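Local coordinates for C2 domain protein (Ramazzottius varieornatus, PDB 7DF2), which binds calcium ions through a C2 domain and belongs to a protein type found specifically in tardigrades, at residues M45-L50 with M128-A132; K142-C148 with C172-R177; A164-I170 with Y183-Y189. All coordinates share one frame; numbering follows the deposited sequence.

Interaction 1 (M45-L50 with M128-A132). With GLC (alpha-D-glucopyranose), chain B.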
# COMPACT_ATOMS: atom_id res chain seq x y z
N MET A 45 -7.38 -0.36 -2.86
CA MET A 45 -6.56 -0.33 -1.66
C MET A 45 -6.83 0.97 -0.92
O MET A 45 -6.58 2.05 -1.46
CB MET A 45 -5.08 -0.46 -2.02
CG MET A 45 -4.11 -0.18 -0.88
SD MET A 45 -2.43 -0.31 -1.54
CE MET A 45 -1.47 0.25 -0.12
N ASN A 46 -7.38 0.86 0.28
CA ASN A 46 -7.73 2.00 1.11
C ASN A 46 -6.68 2.12 2.22
O ASN A 46 -6.56 1.21 3.06
CB ASN A 46 -9.13 1.81 1.69
CG ASN A 46 -9.59 2.94 2.60
OD1 ASN A 46 -10.28 2.67 3.60
ND2 ASN A 46 -9.30 4.19 2.24
N VAL A 47 -5.92 3.20 2.21
CA VAL A 47 -4.95 3.47 3.27
C VAL A 47 -5.67 4.30 4.33
O VAL A 47 -5.98 5.47 4.11
CB VAL A 47 -3.71 4.17 2.72
CG1 VAL A 47 -2.76 4.55 3.87
CG2 VAL A 47 -3.02 3.25 1.72
N VAL A 48 -5.95 3.67 5.47
CA VAL A 48 -6.82 4.28 6.46
C VAL A 48 -6.05 5.28 7.31
O VAL A 48 -6.42 6.45 7.41
CB VAL A 48 -7.47 3.19 7.34
CG1 VAL A 48 -8.35 3.82 8.40
CG2 VAL A 48 -8.26 2.21 6.44
N ARG A 49 -4.96 4.83 7.92
CA ARG A 49 -4.15 5.71 8.75
C ARG A 49 -2.79 5.08 8.95
O ARG A 49 -2.59 3.89 8.68
CB ARG A 49 -4.83 5.99 10.10
CG ARG A 49 -5.04 4.75 10.93
CD ARG A 49 -5.70 5.11 12.26
NE ARG A 49 -5.78 3.92 13.09
CZ ARG A 49 -6.67 2.95 12.92
NH1 ARG A 49 -7.58 3.04 11.95
NH2 ARG A 49 -6.64 1.89 13.72
N LEU A 50 -1.85 5.89 9.41
CA LEU A 50 -0.46 5.49 9.58
C LEU A 50 -0.02 5.93 10.97
O LEU A 50 -0.10 7.13 11.28
CB LEU A 50 0.41 6.13 8.49
CG LEU A 50 1.86 5.80 8.11
CD1 LEU A 50 2.70 5.43 9.27
CD2 LEU A 50 1.96 4.74 7.00
N MET A 128 0.00 -5.16 -1.25
CA MET A 128 -0.25 -3.75 -0.97
C MET A 128 1.04 -3.18 -0.38
O MET A 128 1.54 -3.69 0.63
CB MET A 128 -1.42 -3.60 0.00
CG MET A 128 -2.74 -4.05 -0.60
SD MET A 128 -4.11 -3.78 0.54
CE MET A 128 -3.94 -5.14 1.69
N ARG A 129 1.60 -2.16 -1.04
CA ARG A 129 2.89 -1.59 -0.65
C ARG A 129 2.67 -0.14 -0.22
O ARG A 129 2.00 0.62 -0.92
CB ARG A 129 3.91 -1.65 -1.79
CG ARG A 129 4.35 -3.05 -2.17
CD ARG A 129 5.52 -2.99 -3.13
NE ARG A 129 5.96 -4.33 -3.53
CZ ARG A 129 6.88 -5.03 -2.89
NH1 ARG A 129 7.49 -4.54 -1.81
NH2 ARG A 129 7.20 -6.24 -3.33
N VAL A 130 3.26 0.24 0.92
CA VAL A 130 3.24 1.63 1.37
C VAL A 130 4.65 1.98 1.82
O VAL A 130 5.33 1.18 2.47
CB VAL A 130 2.25 1.86 2.54
CG1 VAL A 130 2.36 3.29 3.07
CG2 VAL A 130 0.82 1.58 2.11
N ARG A 131 5.10 3.18 1.45
CA ARG A 131 6.36 3.69 1.97
C ARG A 131 6.12 5.05 2.60
O ARG A 131 5.47 5.92 2.01
CB ARG A 131 7.42 3.79 0.87
CG ARG A 131 8.72 4.49 1.34
CD ARG A 131 9.78 4.40 0.23
NE ARG A 131 11.01 5.11 0.55
CZ ARG A 131 12.02 4.57 1.23
NH1 ARG A 131 11.95 3.32 1.66
NH2 ARG A 131 13.11 5.28 1.47
N ALA A 132 6.65 5.24 3.81
CA ALA A 132 6.54 6.51 4.51
C ALA A 132 7.94 7.02 4.82
O ALA A 132 8.78 6.27 5.34
CB ALA A 132 5.74 6.36 5.81
C1 GLC B . -12.51 6.99 13.34
C2 GLC B . -11.25 7.24 14.18
C3 GLC B . -9.96 7.07 13.36
C4 GLC B . -10.02 5.82 12.48
C5 GLC B . -11.39 5.70 11.80
C6 GLC B . -11.49 4.44 10.95
O2 GLC B . -11.28 8.51 14.80
O3 GLC B . -8.85 6.98 14.23
O4 GLC B . -9.00 5.84 11.49
O5 GLC B . -12.40 5.70 12.80
O6 GLC B . -12.13 4.78 9.74

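Interaction 2 (K142-C148 with C172-R177)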
# COMPACT_ATOMS: atom_id res chain seq x y z
N LYS A 142 13.85 7.78 6.43
CA LYS A 142 12.88 6.69 6.27
C LYS A 142 12.12 6.41 7.56
O LYS A 142 12.71 6.27 8.64
CB LYS A 142 13.59 5.42 5.79
CG LYS A 142 12.68 4.20 5.69
CD LYS A 142 13.51 2.92 5.47
CE LYS A 142 12.62 1.72 5.21
NZ LYS A 142 13.44 0.50 4.95
N ILE A 143 10.79 6.37 7.45
CA ILE A 143 9.95 5.91 8.55
C ILE A 143 9.84 4.40 8.42
O ILE A 143 10.36 3.67 9.26
CB ILE A 143 8.58 6.62 8.57
CG1 ILE A 143 8.82 8.09 8.90
CG2 ILE A 143 7.67 6.02 9.62
CD1 ILE A 143 7.67 8.97 8.58
N ASP A 144 9.20 3.91 7.35
CA ASP A 144 9.22 2.48 7.10
C ASP A 144 8.63 2.17 5.74
O ASP A 144 8.00 3.02 5.10
CB ASP A 144 8.47 1.68 8.18
CG ASP A 144 9.26 0.46 8.65
OD1 ASP A 144 9.95 -0.14 7.79
OD2 ASP A 144 9.21 0.11 9.85
N ASN A 145 8.87 0.93 5.30
CA ASN A 145 8.13 0.28 4.23
C ASN A 145 7.16 -0.71 4.86
O ASN A 145 7.47 -1.36 5.86
CB ASN A 145 9.06 -0.45 3.26
CG ASN A 145 10.01 0.48 2.52
OD1 ASN A 145 9.68 1.62 2.22
ND2 ASN A 145 11.20 -0.02 2.19
N TYR A 146 5.97 -0.84 4.26
CA TYR A 146 4.92 -1.71 4.78
C TYR A 146 4.40 -2.55 3.63
O TYR A 146 4.12 -2.01 2.56
CB TYR A 146 3.77 -0.89 5.39
CG TYR A 146 4.22 0.17 6.37
CD1 TYR A 146 4.68 1.41 5.92
CD2 TYR A 146 4.15 -0.05 7.74
CE1 TYR A 146 5.09 2.39 6.81
CE2 TYR A 146 4.56 0.93 8.65
CZ TYR A 146 5.03 2.14 8.18
OH TYR A 146 5.44 3.10 9.08
N LYS A 147 4.29 -3.87 3.82
CA LYS A 147 3.76 -4.75 2.79
C LYS A 147 2.79 -5.74 3.40
O LYS A 147 3.10 -6.40 4.40
CB LYS A 147 4.89 -5.51 2.07
CG LYS A 147 4.40 -6.46 0.97
CD LYS A 147 5.56 -7.00 0.14
CE LYS A 147 6.26 -8.15 0.86
NZ LYS A 147 7.42 -8.66 0.08
N CYS A 148 1.62 -5.84 2.78
CA CYS A 148 0.50 -6.67 3.20
C CYS A 148 0.01 -7.42 1.97
O CYS A 148 -0.15 -6.81 0.91
CB CYS A 148 -0.60 -5.79 3.78
SG CYS A 148 -2.06 -6.62 4.33
N CYS A 172 -0.92 -3.38 9.31
CA CYS A 172 0.21 -3.83 8.52
C CYS A 172 1.50 -3.32 9.15
O CYS A 172 1.74 -2.11 9.19
CB CYS A 172 0.10 -3.31 7.09
SG CYS A 172 1.22 -4.13 6.02
N ALA A 173 2.34 -4.25 9.60
CA ALA A 173 3.54 -3.88 10.36
C ALA A 173 4.65 -3.35 9.46
O ALA A 173 4.87 -3.85 8.36
CB ALA A 173 4.06 -5.08 11.15
N GLY A 174 5.41 -2.38 9.98
CA GLY A 174 6.59 -1.91 9.28
C GLY A 174 7.64 -2.99 9.16
O GLY A 174 7.79 -3.85 10.04
N GLU A 175 8.38 -2.97 8.04
CA GLU A 175 9.42 -3.99 7.84
C GLU A 175 10.59 -3.81 8.80
O GLU A 175 11.17 -4.80 9.26
CB GLU A 175 9.91 -3.99 6.39
CG GLU A 175 10.95 -2.93 6.01
CD GLU A 175 11.40 -3.00 4.54
OE1 GLU A 175 11.13 -4.01 3.85
OE2 GLU A 175 12.04 -2.03 4.07
N ASP A 176 10.93 -2.57 9.13
CA ASP A 176 12.04 -2.27 10.03
C ASP A 176 11.61 -2.16 11.49
O ASP A 176 12.32 -2.64 12.38
CB ASP A 176 12.72 -0.96 9.61
CG ASP A 176 13.57 -1.10 8.37
OD1 ASP A 176 13.79 -2.24 7.90
OD2 ASP A 176 14.02 -0.06 7.85
N ARG A 177 10.47 -1.52 11.77
CA ARG A 177 9.92 -1.40 13.12
C ARG A 177 8.49 -1.94 13.08
O ARG A 177 7.57 -1.22 12.67
CB ARG A 177 9.92 0.04 13.63
CG ARG A 177 11.23 0.57 14.14
CD ARG A 177 11.07 1.99 14.68
NE ARG A 177 10.71 1.99 16.09
CZ ARG A 177 9.50 2.30 16.56
NH1 ARG A 177 9.27 2.26 17.87
NH2 ARG A 177 8.53 2.67 15.74
O HOH W 1 6.00 -4.71 5.93
O HOH W 2 3.85 -6.45 7.17

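Interaction 3 (A164-I170 with Y183-Y189)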
# COMPACT_ATOMS: atom_id res chain seq x y z
N ALA A 164 -19.18 -5.99 -3.83
CA ALA A 164 -17.86 -6.22 -3.24
C ALA A 164 -17.77 -5.55 -1.87
O ALA A 164 -18.09 -4.37 -1.73
CB ALA A 164 -16.77 -5.68 -4.16
N GLN A 165 -17.30 -6.31 -0.87
CA GLN A 165 -17.23 -5.84 0.51
C GLN A 165 -15.79 -5.48 0.86
O GLN A 165 -14.86 -6.19 0.50
CB GLN A 165 -17.73 -6.90 1.48
CG GLN A 165 -19.21 -7.25 1.34
CD GLN A 165 -20.10 -6.03 1.42
OE1 GLN A 165 -20.13 -5.34 2.44
NE2 GLN A 165 -20.84 -5.76 0.35
N TRP A 166 -15.62 -4.38 1.60
CA TRP A 166 -14.32 -4.03 2.13
C TRP A 166 -13.85 -5.07 3.14
O TRP A 166 -14.64 -5.58 3.94
CB TRP A 166 -14.36 -2.65 2.79
CG TRP A 166 -14.38 -1.53 1.80
CD1 TRP A 166 -15.46 -0.78 1.43
CD2 TRP A 166 -13.27 -1.04 1.04
NE1 TRP A 166 -15.09 0.14 0.47
CE2 TRP A 166 -13.75 0.00 0.22
CE3 TRP A 166 -11.92 -1.39 0.96
CZ2 TRP A 166 -12.93 0.71 -0.66
CZ3 TRP A 166 -11.10 -0.69 0.07
CH2 TRP A 166 -11.61 0.35 -0.72
N SER A 167 -12.56 -5.37 3.11
CA SER A 167 -11.97 -6.18 4.14
C SER A 167 -12.04 -5.43 5.47
O SER A 167 -12.26 -4.21 5.50
CB SER A 167 -10.52 -6.49 3.81
OG SER A 167 -9.75 -5.31 4.01
N PRO A 168 -11.86 -6.12 6.59
CA PRO A 168 -11.63 -5.41 7.85
C PRO A 168 -10.34 -4.62 7.76
O PRO A 168 -9.49 -4.85 6.89
CB PRO A 168 -11.53 -6.54 8.89
CG PRO A 168 -11.14 -7.74 8.10
CD PRO A 168 -11.84 -7.59 6.78
N GLU A 169 -10.21 -3.63 8.64
CA GLU A 169 -8.94 -2.93 8.74
C GLU A 169 -7.84 -3.93 9.06
O GLU A 169 -8.02 -4.84 9.89
CB GLU A 169 -9.01 -1.81 9.78
CG GLU A 169 -9.94 -0.66 9.37
CD GLU A 169 -9.78 0.58 10.24
OE1 GLU A 169 -8.91 0.57 11.13
OE2 GLU A 169 -10.53 1.56 10.04
N ILE A 170 -6.73 -3.82 8.35
CA ILE A 170 -5.56 -4.69 8.53
C ILE A 170 -4.43 -3.85 9.10
O ILE A 170 -4.06 -2.82 8.52
CB ILE A 170 -5.14 -5.34 7.20
CG1 ILE A 170 -6.30 -6.12 6.58
CG2 ILE A 170 -3.86 -6.18 7.39
CD1 ILE A 170 -6.14 -6.38 5.10
N TYR A 183 -2.64 1.07 8.57
CA TYR A 183 -3.89 0.35 8.61
C TYR A 183 -4.50 0.39 7.22
O TYR A 183 -4.66 1.47 6.64
CB TYR A 183 -4.84 0.95 9.64
CG TYR A 183 -4.30 0.72 11.04
CD1 TYR A 183 -3.32 1.55 11.56
CD2 TYR A 183 -4.73 -0.36 11.80
CE1 TYR A 183 -2.78 1.32 12.84
CE2 TYR A 183 -4.22 -0.58 13.08
CZ TYR A 183 -3.24 0.27 13.58
OH TYR A 183 -2.72 0.06 14.84
N LEU A 184 -4.80 -0.79 6.68
CA LEU A 184 -5.21 -0.95 5.29
C LEU A 184 -6.54 -1.68 5.21
O LEU A 184 -6.89 -2.48 6.08
CB LEU A 184 -4.18 -1.75 4.49
CG LEU A 184 -2.76 -1.18 4.47
CD1 LEU A 184 -1.83 -2.15 3.75
CD2 LEU A 184 -2.79 0.18 3.78
N ARG A 185 -7.28 -1.40 4.13
CA ARG A 185 -8.42 -2.22 3.74
C ARG A 185 -8.34 -2.46 2.24
O ARG A 185 -7.79 -1.63 1.50
CB ARG A 185 -9.77 -1.55 4.03
CG ARG A 185 -10.02 -1.16 5.45
CD ARG A 185 -11.47 -0.72 5.61
NE ARG A 185 -11.85 0.38 4.72
CZ ARG A 185 -13.11 0.73 4.48
NH1 ARG A 185 -14.10 0.05 5.05
NH2 ARG A 185 -13.38 1.75 3.66
N TYR A 186 -8.93 -3.55 1.77
CA TYR A 186 -8.99 -3.76 0.34
C TYR A 186 -10.34 -4.30 -0.06
O TYR A 186 -11.08 -4.86 0.76
CB TYR A 186 -7.89 -4.71 -0.16
CG TYR A 186 -8.08 -6.14 0.26
CD1 TYR A 186 -7.60 -6.60 1.48
CD2 TYR A 186 -8.74 -7.05 -0.57
CE1 TYR A 186 -7.78 -7.93 1.87
CE2 TYR A 186 -8.92 -8.37 -0.19
CZ TYR A 186 -8.44 -8.80 1.03
OH TYR A 186 -8.62 -10.11 1.40
N ARG A 187 -10.67 -4.08 -1.34
CA ARG A 187 -11.79 -4.70 -2.04
C ARG A 187 -11.26 -5.28 -3.34
O ARG A 187 -10.28 -4.79 -3.90
CB ARG A 187 -12.92 -3.69 -2.36
CG ARG A 187 -13.83 -3.36 -1.21
CD ARG A 187 -15.18 -2.80 -1.65
NE ARG A 187 -15.06 -1.77 -2.68
CZ ARG A 187 -16.05 -1.44 -3.51
NH1 ARG A 187 -17.22 -2.06 -3.43
NH2 ARG A 187 -15.88 -0.49 -4.43
N TRP A 188 -11.93 -6.32 -3.84
CA TRP A 188 -11.64 -6.72 -5.21
C TRP A 188 -12.85 -7.45 -5.78
O TRP A 188 -13.60 -8.11 -5.05
CB TRP A 188 -10.37 -7.56 -5.35
CG TRP A 188 -10.25 -8.81 -4.51
CD1 TRP A 188 -11.07 -9.23 -3.50
CD2 TRP A 188 -9.23 -9.80 -4.64
NE1 TRP A 188 -10.61 -10.43 -2.98
CE2 TRP A 188 -9.49 -10.80 -3.68
CE3 TRP A 188 -8.13 -9.95 -5.48
CZ2 TRP A 188 -8.67 -11.92 -3.53
CZ3 TRP A 188 -7.32 -11.06 -5.34
CH2 TRP A 188 -7.60 -12.03 -4.37
N TYR A 189 -13.01 -7.32 -7.09
CA TYR A 189 -14.23 -7.76 -7.74
C TYR A 189 -13.99 -7.89 -9.23
O TYR A 189 -13.20 -7.14 -9.82
CB TYR A 189 -15.39 -6.79 -7.48
CG TYR A 189 -15.02 -5.33 -7.64
CD1 TYR A 189 -14.52 -4.59 -6.56
CD2 TYR A 189 -15.19 -4.69 -8.86
CE1 TYR A 189 -14.18 -3.25 -6.72
CE2 TYR A 189 -14.86 -3.36 -9.02
CZ TYR A 189 -14.36 -2.64 -7.94
OH TYR A 189 -14.04 -1.32 -8.13
O HOH W 3 -14.09 -7.35 -2.04
O HOH W 4 -12.35 -7.43 0.62
O HOH W 5 -13.94 -2.43 6.80

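Interaction 1 (M45-L50 with M128-A132)
Met45 reaches across the C2 beta sandwich to touch Met128 and Val130. The two strands lie in different sheets, packed face to face. The axes of the two short segments come within 9.2 Å and cross at -37°. The contact is made almost wholly by side chains. Met45 makes its tight end. Its CG lies anti to the backbone N (chi1 169°), and the chain stays extended to the methyl, which carries the tip straight into the facing sheet. Met45 SD lies 3.8 Å from Met128 CB. Met45 CE meets Val130 CG2 at 3.5 Å, closer than usual for two carbons, and also comes near Arg129 O. With Met45 cut back to an alanine, the sulfur and methyl contacts are lost, and Met128 and Val130 would probably face a gap. Toward Leu50 the packing is looser: Val47 CG2 and Val130 CG2 are 4.2 Å apart. All of these touching residues are buried. Val48 and Arg49 make no contact with 128-132. They belong to the glycan pocket, and Arg49 is partly exposed. Arg49 is modelled in two conformers; in one, NH1 makes a weak and doubtful bond to glucose O4 (3.2 Å), and it also salt-bridges Glu169. Leu50 too has two conformers, so its placing is less certain; in one, Leu50 CD2 lies 4.2 Å from Val130 CG1.

Interaction 2 (K142-C148 with C172-R177)
Asp144 receives the turn at 174-177 with both carboxylate oxygens. Asp176 N donates to Asp144 OD1 at 2.9 Å, and Arg177 N donates to Asp144 OD2 at 2.8 Å. Each bond uses the syn lone pair and is fairly straight (161° and 164°). Asp144 OD1 has a second donor, Asn145 N, on its anti lone pair. The carboxylate is therefore gripped by three backbone N-H groups, which fix its rotation. Glu175 N bonds to Asn145 O at 2.9 Å.

Glu175 OE2 also takes two donors. Lys142 NZ comes to its anti lone pair, and Asn145 ND2 comes from above the carboxylate plane at 2.9 Å. The extended Lys142 chain (chi1 176°) carries NZ on to Asp176 OD2, 3.0 Å away, which completes a salt-bridge network. This lysine probably offsets the carboxylates gathered round Asp144. Asn145 OD1 accepts from Arg131 NH1.

Further along, two waters bridge the backbones. One joins Lys147 N to Ala173 O, and the other joins Lys147 O to Ala173 O. Beyond them lie Cys148 and Cys172, which form a disulfide in a structure of this protein. In one of the two conformers of Cys148, its SG stands 4.5 Å from Cys172 SG, and the bond is not made.

A classic beta bulge at Ile143 and Asp144 faces Ala132 on the neighbouring strand 121-136. Strand 139-150 belongs to that sheet, whereas strand 170-173 is an outermost strand of the other, so the contact joins the two sheets of the sandwich along one side.

Interaction 3 (A164-I170 with Y183-Y189)
The Trp166 ring is sandwiched between two arginines. On one face the Arg185 guanidinium lies nearly flat, planes 11° apart, in a cation-pi stack with centres 4.0 Å apart. On the opposite face sits the aliphatic part of Arg187: its CD stands 3.5 Å from the centroid of the five-membered ring. Tyr186 N lies in plane at the indole edge. The Tyr186 ring has Ser167 CB over one face and Ile170 CD1 at its edge. Arg187 NH1 donates to Ala164 O, which lies in the guanidinium plane, at 3.0 Å. Arg187 is modelled twice, and its contacts here hold for one copy. Farther out, Arg185 NE bonds to Asn46.

Residues 164-169 are an irregular run along strand 181-190 of the sandwich. This run also carries Glu169, a glycan-pocket residue that salt-bridges Arg49. At Ile170 it becomes a true antiparallel strand, in a hydrogen-bonded pair with Leu184. Ile170 N donates to Leu184 O at 2.6 Å, and Leu184 N returns a bond to Ile170 O.

Ser167 ties the irregular part to the strand. Its N donates to Tyr186 O at 2.8 Å. Its OG, set between the backbone N and carbonyl carbon (chi1 74°), accepts from Tyr186 N at 3.0 Å and donates to Pro168 O.

Interactions 1 and 2 both join the two sheets, while interaction 3 lies along one of them. Interaction 2 is about 10 Å from interaction 1, centre to centre. Strand 121-136 of interaction 1 pairs with strand 139-150 of interaction 2, with a probable hydrogen bond from Met128 N to Cys148 O at 2.7 Å. Interaction 3 lies about 12 Å from interaction 1, on the sheet of strands 41-51 and 181-190. Interactions 2 and 3 are about 19 Å apart but meet where Cys148 and Cys172 pack on Leu184. Arg49 of interaction 1 and Glu169 of interaction 3 share the glucose pocket with Glu109. A bound calcium ion lies about 10 Å from the Lys142 side chain and about 12 Å from that of Ala132.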